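Local coordinates for lipid transferase CIDEC (PDB 4IKG), which transfers triacylglycerols between lipid droplets in white adipose tissue, promoting their fusion into a single large droplet and so favouring lipid storage, at residues Arg6-Ser11 and Ile21-Leu26; Leu46-Asp51 and Lys66-Met71. All coordinates share one frame; numbering follows the deposited sequence. Where two conformers were deposited one is given.

Interaction 1: residues Arg6-Ser11 and Ile21-Leu26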
ATOM      1  N   ARG A   6       2.476  -1.580  12.421  1.00 53.32           N
ATOM      2  CA  ARG A   6       3.583  -1.773  11.489  1.00 48.88           C
ATOM      3  C   ARG A   6       3.740  -0.557  10.581  1.00 48.07           C
ATOM      4  O   ARG A   6       2.767  -0.091   9.986  1.00 51.92           O
ATOM      5  CB  ARG A   6       3.344  -3.026  10.644  1.00 47.78           C
ATOM      6  CG  ARG A   6       4.442  -3.336   9.639  1.00 45.21           C
ATOM      7  CD  ARG A   6       3.862  -3.542   8.249  1.00 46.52           C
ATOM      8  NE  ARG A   6       4.685  -4.433   7.437  1.00 43.87           N
ATOM      9  CZ  ARG A   6       5.750  -4.046   6.744  1.00 41.07           C
ATOM     10  NH1 ARG A   6       6.437  -4.930   6.034  1.00 39.67           N
ATOM     11  NH2 ARG A   6       6.133  -2.777   6.763  1.00 40.30           N
ATOM     12  N   PRO A   7       4.973  -0.035  10.471  1.00 36.70           N
ATOM     13  CA  PRO A   7       5.253   1.125   9.617  1.00 35.82           C
ATOM     14  C   PRO A   7       5.180   0.769   8.135  1.00 35.73           C
ATOM     15  O   PRO A   7       5.691  -0.275   7.723  1.00 34.22           O
ATOM     16  CB  PRO A   7       6.687   1.498  10.000  1.00 32.41           C
ATOM     17  CG  PRO A   7       7.290   0.222  10.477  1.00 30.62           C
ATOM     18  CD  PRO A   7       6.179  -0.511  11.172  1.00 33.29           C
ATOM     19  N   CYS A   8       4.544   1.630   7.348  1.00 31.03           N
ATOM     20  CA  CYS A   8       4.379   1.383   5.920  1.00 32.78           C
ATOM     21  C   CYS A   8       4.652   2.644   5.108  1.00 33.61           C
ATOM     22  O   CYS A   8       4.123   3.711   5.411  1.00 34.43           O
ATOM     23  CB  CYS A   8       2.965   0.876   5.626  1.00 37.17           C
ATOM     24  SG  CYS A   8       2.492  -0.632   6.508  1.00 37.24           S
ATOM     25  N   ARG A   9       5.483   2.522   4.079  1.00 36.08           N
ATOM     26  CA  ARG A   9       5.743   3.647   3.186  1.00 35.46           C
ATOM     27  C   ARG A   9       4.919   3.481   1.914  1.00 40.13           C
ATOM     28  O   ARG A   9       5.248   2.663   1.052  1.00 40.95           O
ATOM     29  CB  ARG A   9       7.233   3.748   2.858  1.00 30.90           C
ATOM     30  CG  ARG A   9       8.126   3.789   4.092  1.00 27.22           C
ATOM     31  CD  ARG A   9       9.592   3.971   3.722  1.00 25.66           C
ATOM     32  NE  ARG A   9      10.464   3.849   4.889  1.00 24.06           N
ATOM     33  CZ  ARG A   9      11.780   4.037   4.864  1.00 25.08           C
ATOM     34  NH1 ARG A   9      12.385   4.362   3.730  1.00 26.08           N
ATOM     35  NH2 ARG A   9      12.492   3.902   5.976  1.00 22.73           N
ATOM     36  N   VAL A  10       3.842   4.254   1.804  1.00 36.80           N
ATOM     37  CA  VAL A  10       2.903   4.098   0.696  1.00 42.84           C
ATOM     38  C   VAL A  10       3.026   5.224  -0.332  1.00 45.74           C
ATOM     39  O   VAL A  10       2.953   6.404   0.014  1.00 45.97           O
ATOM     40  CB  VAL A  10       1.451   4.015   1.206  1.00 47.03           C
ATOM     41  CG1 VAL A  10       0.491   3.770   0.054  1.00 53.83           C
ATOM     42  CG2 VAL A  10       1.325   2.917   2.251  1.00 44.80           C
ATOM     43  N   SER A  11       3.215   4.847  -1.594  1.00 44.34           N
ATOM     44  CA  SER A  11       3.343   5.817  -2.676  1.00 48.20           C
ATOM     45  C   SER A  11       2.136   5.763  -3.605  1.00 54.48           C
ATOM     46  O   SER A  11       1.361   4.806  -3.577  1.00 55.40           O
ATOM     47  CB  SER A  11       4.626   5.564  -3.472  1.00 45.58           C
ATOM     48  OG  SER A  11       4.714   6.426  -4.593  1.00 50.17           O
ATOM     49  N   ILE A  21       2.485   5.413   7.040  1.00 34.74           N
ATOM     50  CA  ILE A  21       1.242   5.003   7.671  1.00 39.17           C
ATOM     51  C   ILE A  21       1.461   3.804   8.582  1.00 37.34           C
ATOM     52  O   ILE A  21       2.008   2.784   8.163  1.00 34.48           O
ATOM     53  CB  ILE A  21       0.183   4.622   6.620  1.00 40.43           C
ATOM     54  CG1 ILE A  21      -0.065   5.787   5.656  1.00 42.24           C
ATOM     55  CG2 ILE A  21      -1.112   4.201   7.298  1.00 44.19           C
ATOM     56  CD1 ILE A  21      -0.953   5.438   4.485  1.00 46.36           C
ATOM     57  N   MET A  22       1.036   3.930   9.833  1.00 54.13           N
ATOM     58  CA  MET A  22       1.051   2.793  10.739  1.00 52.75           C
ATOM     59  C   MET A  22      -0.129   1.882  10.417  1.00 56.49           C
ATOM     60  O   MET A  22      -1.275   2.333  10.374  1.00 60.28           O
ATOM     61  CB  MET A  22       0.996   3.258  12.193  1.00 53.00           C
ATOM     62  CG  MET A  22       2.206   4.073  12.617  1.00 48.86           C
ATOM     63  SD  MET A  22       3.760   3.209  12.294  1.00 43.00           S
ATOM     64  CE  MET A  22       3.573   1.766  13.344  1.00 43.25           C
ATOM     65  N   ALA A  23       0.154   0.605  10.178  1.00 51.65           N
ATOM     66  CA  ALA A  23      -0.890  -0.358   9.833  1.00 53.40           C
ATOM     67  C   ALA A  23      -0.860  -1.606  10.713  1.00 51.32           C
ATOM     68  O   ALA A  23       0.181  -2.245  10.861  1.00 47.37           O
ATOM     69  CB  ALA A  23      -0.779  -0.749   8.369  1.00 53.84           C
ATOM     70  N   HIS A  24      -1.994  -1.957  11.309  0.53 56.56           N
ATOM     71  CA  HIS A  24      -2.066  -3.165  12.128  0.53 55.17           C
ATOM     72  C   HIS A  24      -2.059  -4.420  11.266  0.53 55.74           C
ATOM     73  O   HIS A  24      -1.512  -5.450  11.657  0.53 53.39           O
ATOM     74  CB  HIS A  24      -3.314  -3.158  13.008  0.53 58.68           C
ATOM     75  CG  HIS A  24      -3.077  -2.649  14.393  0.53 58.58           C
ATOM     76  ND1 HIS A  24      -3.329  -1.346  14.760  0.53 62.43           N
ATOM     77  CD2 HIS A  24      -2.618  -3.271  15.506  0.53 57.67           C
ATOM     78  CE1 HIS A  24      -3.035  -1.184  16.037  0.53 63.44           C
ATOM     79  NE2 HIS A  24      -2.601  -2.340  16.513  0.53 59.49           N
ATOM     80  N   SER A  25      -2.696  -4.338  10.105  1.00 44.59           N
ATOM     81  CA  SER A  25      -2.615  -5.422   9.120  1.00 44.30           C
ATOM     82  C   SER A  25      -2.947  -4.901   7.720  1.00 46.91           C
ATOM     83  O   SER A  25      -3.246  -3.717   7.549  1.00 48.45           O
ATOM     84  CB  SER A  25      -3.485  -6.635   9.490  1.00 48.15           C
ATOM     85  OG  SER A  25      -4.813  -6.278   9.803  1.00 53.76           O
ATOM     86  N   LEU A  26      -2.876  -5.788   6.729  1.00 52.48           N
ATOM     87  CA  LEU A  26      -3.161  -5.455   5.333  1.00 54.32           C
ATOM     88  C   LEU A  26      -4.525  -4.794   5.162  1.00 60.18           C
ATOM     89  O   LEU A  26      -4.642  -3.727   4.550  1.00 61.48           O
ATOM     90  CB  LEU A  26      -3.100  -6.726   4.480  1.00 54.54           C
ATOM     91  CG  LEU A  26      -3.393  -6.613   2.984  1.00 56.82           C
ATOM     92  CD1 LEU A  26      -2.481  -5.590   2.350  1.00 53.93           C
ATOM     93  CD2 LEU A  26      -3.220  -7.963   2.312  1.00 56.59           C
TER

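Interaction 2: residues Leu46-Asp51 and Lys66-Met71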
ATOM      1  N   LEU A  46      -2.859  -4.017  -2.753  1.00 55.36           N
ATOM      2  CA  LEU A  46      -1.593  -3.454  -2.307  1.00 50.25           C
ATOM      3  C   LEU A  46      -0.464  -4.110  -3.084  1.00 47.07           C
ATOM      4  O   LEU A  46      -0.414  -5.337  -3.207  1.00 46.37           O
ATOM      5  CB  LEU A  46      -1.390  -3.673  -0.810  1.00 47.05           C
ATOM      6  CG  LEU A  46      -0.113  -3.038  -0.258  1.00 41.99           C
ATOM      7  CD1 LEU A  46      -0.136  -1.532  -0.473  1.00 43.41           C
ATOM      8  CD2 LEU A  46       0.080  -3.368   1.212  1.00 39.05           C
ATOM      9  N   VAL A  47       0.444  -3.298  -3.613  1.00 44.24           N
ATOM     10  CA  VAL A  47       1.495  -3.825  -4.472  1.00 41.99           C
ATOM     11  C   VAL A  47       2.866  -3.288  -4.064  1.00 37.40           C
ATOM     12  O   VAL A  47       2.956  -2.290  -3.355  1.00 36.61           O
ATOM     13  CB  VAL A  47       1.186  -3.516  -5.957  1.00 46.09           C
ATOM     14  CG1 VAL A  47       2.091  -2.412  -6.501  1.00 45.37           C
ATOM     15  CG2 VAL A  47       1.292  -4.777  -6.795  1.00 46.39           C
ATOM     16  N   LEU A  48       3.931  -3.963  -4.485  1.00 39.19           N
ATOM     17  CA  LEU A  48       5.277  -3.452  -4.247  1.00 35.45           C
ATOM     18  C   LEU A  48       5.650  -2.407  -5.304  1.00 37.48           C
ATOM     19  O   LEU A  48       5.451  -2.628  -6.500  1.00 40.27           O
ATOM     20  CB  LEU A  48       6.302  -4.591  -4.223  1.00 31.91           C
ATOM     21  CG  LEU A  48       6.239  -5.559  -3.039  1.00 29.31           C
ATOM     22  CD1 LEU A  48       7.457  -6.473  -3.025  1.00 25.81           C
ATOM     23  CD2 LEU A  48       6.123  -4.802  -1.725  1.00 27.83           C
ATOM     24  N   GLU A  49       6.178  -1.269  -4.857  1.00 54.35           N
ATOM     25  CA  GLU A  49       6.570  -0.180  -5.756  1.00 56.47           C
ATOM     26  C   GLU A  49       7.766  -0.575  -6.612  1.00 55.08           C
ATOM     27  O   GLU A  49       7.996  -0.010  -7.682  1.00 57.61           O
ATOM     28  CB  GLU A  49       6.889   1.093  -4.955  1.00 55.48           C
ATOM     29  CG  GLU A  49       8.317   1.638  -5.120  1.00 52.32           C
ATOM     30  CD  GLU A  49       8.468   2.573  -6.314  1.00 56.19           C
ATOM     31  OE1 GLU A  49       7.531   3.350  -6.589  1.00 60.64           O
ATOM     32  OE2 GLU A  49       9.522   2.521  -6.983  1.00 54.81           O
ATOM     33  N   GLU A  50       8.523  -1.556  -6.138  1.00 65.57           N
ATOM     34  CA  GLU A  50       9.750  -1.954  -6.811  1.00 64.02           C
ATOM     35  C   GLU A  50       9.489  -2.677  -8.128  1.00 66.62           C
ATOM     36  O   GLU A  50      10.143  -2.390  -9.135  1.00 67.83           O
ATOM     37  CB  GLU A  50      10.613  -2.824  -5.896  1.00 59.57           C
ATOM     38  CG  GLU A  50      11.917  -3.267  -6.533  1.00 56.93           C
ATOM     39  CD  GLU A  50      12.752  -4.118  -5.600  1.00 50.90           C
ATOM     40  OE1 GLU A  50      13.684  -4.795  -6.082  1.00 48.74           O
ATOM     41  OE2 GLU A  50      12.477  -4.109  -4.382  1.00 48.50           O
ATOM     42  N   ASP A  51       8.535  -3.605  -8.126  1.00 50.95           N
ATOM     43  CA  ASP A  51       8.275  -4.419  -9.311  1.00 53.32           C
ATOM     44  C   ASP A  51       6.810  -4.819  -9.495  1.00 56.76           C
ATOM     45  O   ASP A  51       6.493  -5.628 -10.368  1.00 58.74           O
ATOM     46  CB  ASP A  51       9.159  -5.669  -9.291  1.00 50.18           C
ATOM     47  CG  ASP A  51       9.204  -6.326  -7.925  1.00 46.68           C
ATOM     48  OD1 ASP A  51       8.174  -6.302  -7.217  1.00 47.52           O
ATOM     49  OD2 ASP A  51      10.272  -6.860  -7.557  1.00 43.34           O
ATOM     50  N   LYS A  66      10.766  -3.150   6.910  1.00 46.58           N
ATOM     51  CA  LYS A  66      10.082  -1.968   7.416  1.00 46.87           C
ATOM     52  C   LYS A  66      10.241  -0.738   6.525  1.00 46.54           C
ATOM     53  O   LYS A  66       9.433   0.191   6.585  1.00 48.93           O
ATOM     54  CB  LYS A  66      10.542  -1.652   8.835  1.00 46.96           C
ATOM     55  CG  LYS A  66       9.984  -2.596   9.883  1.00 47.77           C
ATOM     56  CD  LYS A  66      10.055  -1.958  11.260  1.00 47.98           C
ATOM     57  CE  LYS A  66       9.217  -2.711  12.282  1.00 52.64           C
ATOM     58  NZ  LYS A  66       9.126  -2.000  13.595  1.00 49.78           N
ATOM     59  N   ASP A  67      11.285  -0.738   5.702  1.00 30.71           N
ATOM     60  CA  ASP A  67      11.519   0.367   4.785  1.00 30.69           C
ATOM     61  C   ASP A  67      10.945   0.072   3.401  1.00 30.47           C
ATOM     62  O   ASP A  67      11.266   0.755   2.429  1.00 35.49           O
ATOM     63  CB  ASP A  67      13.014   0.686   4.697  1.00 33.40           C
ATOM     64  CG  ASP A  67      13.830  -0.460   4.125  1.00 31.49           C
ATOM     65  OD1 ASP A  67      13.355  -1.615   4.152  1.00 32.64           O
ATOM     66  OD2 ASP A  67      14.957  -0.200   3.651  1.00 31.72           O
ATOM     67  N   THR A  68      10.092  -0.946   3.323  1.00 22.32           N
ATOM     68  CA  THR A  68       9.468  -1.332   2.059  1.00 22.99           C
ATOM     69  C   THR A  68       8.530  -0.247   1.539  1.00 25.97           C
ATOM     70  O   THR A  68       7.619   0.190   2.247  1.00 27.59           O
ATOM     71  CB  THR A  68       8.674  -2.649   2.195  1.00 25.57           C
ATOM     72  OG1 THR A  68       9.563  -3.714   2.553  1.00 22.70           O
ATOM     73  CG2 THR A  68       7.980  -2.991   0.885  1.00 28.91           C
ATOM     74  N   MET A  69       8.755   0.186   0.300  1.00 40.29           N
ATOM     75  CA  MET A  69       7.885   1.175  -0.324  1.00 43.78           C
ATOM     76  C   MET A  69       6.724   0.488  -1.032  1.00 49.58           C
ATOM     77  O   MET A  69       6.927  -0.292  -1.966  1.00 50.29           O
ATOM     78  CB  MET A  69       8.667   2.039  -1.314  1.00 43.04           C
ATOM     79  CG  MET A  69       7.847   3.144  -1.962  1.00 47.80           C
ATOM     80  SD  MET A  69       7.255   4.376  -0.784  1.00 47.01           S
ATOM     81  CE  MET A  69       8.813   5.043  -0.197  1.00 41.60           C
ATOM     82  N   PHE A  70       5.506   0.773  -0.583  1.00 36.26           N
ATOM     83  CA  PHE A  70       4.323   0.177  -1.189  1.00 39.98           C
ATOM     84  C   PHE A  70       3.740   1.047  -2.292  1.00 44.63           C
ATOM     85  O   PHE A  70       4.225   2.147  -2.563  1.00 45.07           O
ATOM     86  CB  PHE A  70       3.253  -0.099  -0.134  1.00 40.90           C
ATOM     87  CG  PHE A  70       3.653  -1.130   0.877  1.00 37.20           C
ATOM     88  CD1 PHE A  70       3.495  -2.480   0.611  1.00 37.22           C
ATOM     89  CD2 PHE A  70       4.187  -0.752   2.096  1.00 34.02           C
ATOM     90  CE1 PHE A  70       3.864  -3.431   1.543  1.00 34.27           C
ATOM     91  CE2 PHE A  70       4.557  -1.701   3.031  1.00 31.08           C
ATOM     92  CZ  PHE A  70       4.396  -3.041   2.753  1.00 31.29           C
ATOM     93  N   MET A  71       2.693   0.533  -2.925  1.00 49.22           N
ATOM     94  CA  MET A  71       1.997   1.234  -3.989  1.00 54.29           C
ATOM     95  C   MET A  71       0.574   0.702  -4.078  1.00 58.43           C
ATOM     96  O   MET A  71       0.358  -0.482  -4.352  1.00 58.42           O
ATOM     97  CB  MET A  71       2.726   1.051  -5.320  1.00 54.68           C
ATOM     98  CG  MET A  71       2.104   1.818  -6.472  1.00 60.07           C
ATOM     99  SD  MET A  71       3.343   2.386  -7.651  1.00 59.90           S
ATOM    100  CE  MET A  71       2.428   2.241  -9.184  1.00 66.06           C
TER
HETATM  101  O   HOH W   1       9.051  -1.808  -3.177  1.00 44.75           O

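Interaction 1: residues Arg6-Ser11 and Ile21-Leu26
R6 meets A23 where the two antiparallel segments draw together, its carbonyl O accepting the amide N of A23 at 2.7 Å. The same R6 O lies 3.4 Å from CA of M22, a CA-H...O contact. R6 CG stands anti to the backbone N (chi1 -180°), and the chain, bent at chi2, runs forward alongside P7, NH2 donating to P7 O at 2.7 Å. That acceptor lies only 1° out of the guanidinium plane, so the bond helps fix the rotation of the group, while NE donates to the carbonyl of F61 and the F61 ring adds a cation-pi contact.

P7 and M22 form a non-hydrogen-bonded pair, and both side chains occupy the same face of the sheet. M22 is bent at chi2 and chi3 and curls over the neighbouring strand. Its SD comes 3.7 Å from CA of P7, and its methyl CE lies over the R6-P7 peptide, 3.6 Å from R6 C, with proline CD farther off.

C8 and I21 form the next, hydrogen-bonded pair, and their side chains turn to the other face. I21 N donates to C8 O in the carbonyl plane with an N-H...O angle of 164°, whereas the return bond from C8 N to I21 O is weak. SG of C8, beside its backbone N, packs on CB of A23 at 3.8 Å; F61 of helix 58-63 touches both residues.

V10 then offers CG2 to CD1 of I21 at 4.1 Å, on the face covered by helix 26-36, whose V33 contacts the valine and whose L29 and I36 contact the isoleucine. One hairpin thus carries two unlike surfaces, one against the helix and a more exposed P7-M22 face. This is the N-terminal beta hairpin of the ubiquitin-like fold adopted by the CIDE-N domain.

Interaction 2: residues Leu46-Asp51 and Lys66-Met71
F70 packs against L46 and L48, and its side chain can be followed outward. CB touches CD1 of L46 at 3.7 Å, and CG of the ring still borders that same methyl. With F70 CG anti to its carbonyl carbon (chi1 -65°), the ring begins beside the leucine. CD1 of F70 meets the other branch, CD2 of L46, at 3.6 Å. One atom further, CE1 remains near L46 CD2 and gains CD2 of L48 at 4.2 Å. At the tip, CZ lies 4.0 Å from CG2 of T68, a methyl that sits over one face of the ring, offset toward the rim, and also touches L48 CD2, while O of V47 stands at the ring's edge, near its plane.

The backbone pairing runs alongside this packing. V47 and M71 form an antiparallel hydrogen-bonded pair: V47 N donates to M71 O at 2.9 Å, and the return bond from M71 N to V47 O is weak. Their side chains lie side by side and point the same way, CG1 of V47 against CB of M71. L48 and F70 follow as a non-hydrogen-bonded pair whose side chains diverge.

Where strand 46-48 gives way to a turn, E49 N still donates to M69 O at 3.1 Å, and a water donates to that carbonyl while weakly accepting from E50 N. Two donors therefore grip one oxygen at the strand end. The aliphatic part of E49 closes the contact, CG against CG of M69 at 3.5 Å, and its carboxylate continues to a salt bridge with R15.

An antiparallel pairing beside the central strand 69-73, with L46 packed on L26, L29 and L30 of helix 26-36 and F70 buried beside it against L64 and C8, belongs to the beta-grasp architecture of ubiquitin-like domains such as CIDE-N.

Overall arrangement
From the N terminus, interaction 1 closes a short loop first, folding strand 18-22 back on strand 7-11. The chain then passes through helix 26-36 before interaction 2 opens; it closes a second loop, holding strand 54-55 and helix 58-63, by pairing 46-51 with 66-71. The two contacts follow in series, neither nested nor crossed. Space joins what sequence separates: strand 69-73 lies parallel to strand 7-11, with probable backbone bonds from F70 to R9 and S11, and the contact centres are about 10 Å apart. The N-terminal hairpin and the strands of interaction 2 thus form one mixed sheet, an example of how a ubiquitin-like fold sets its first and last strands side by side in the sheet interior.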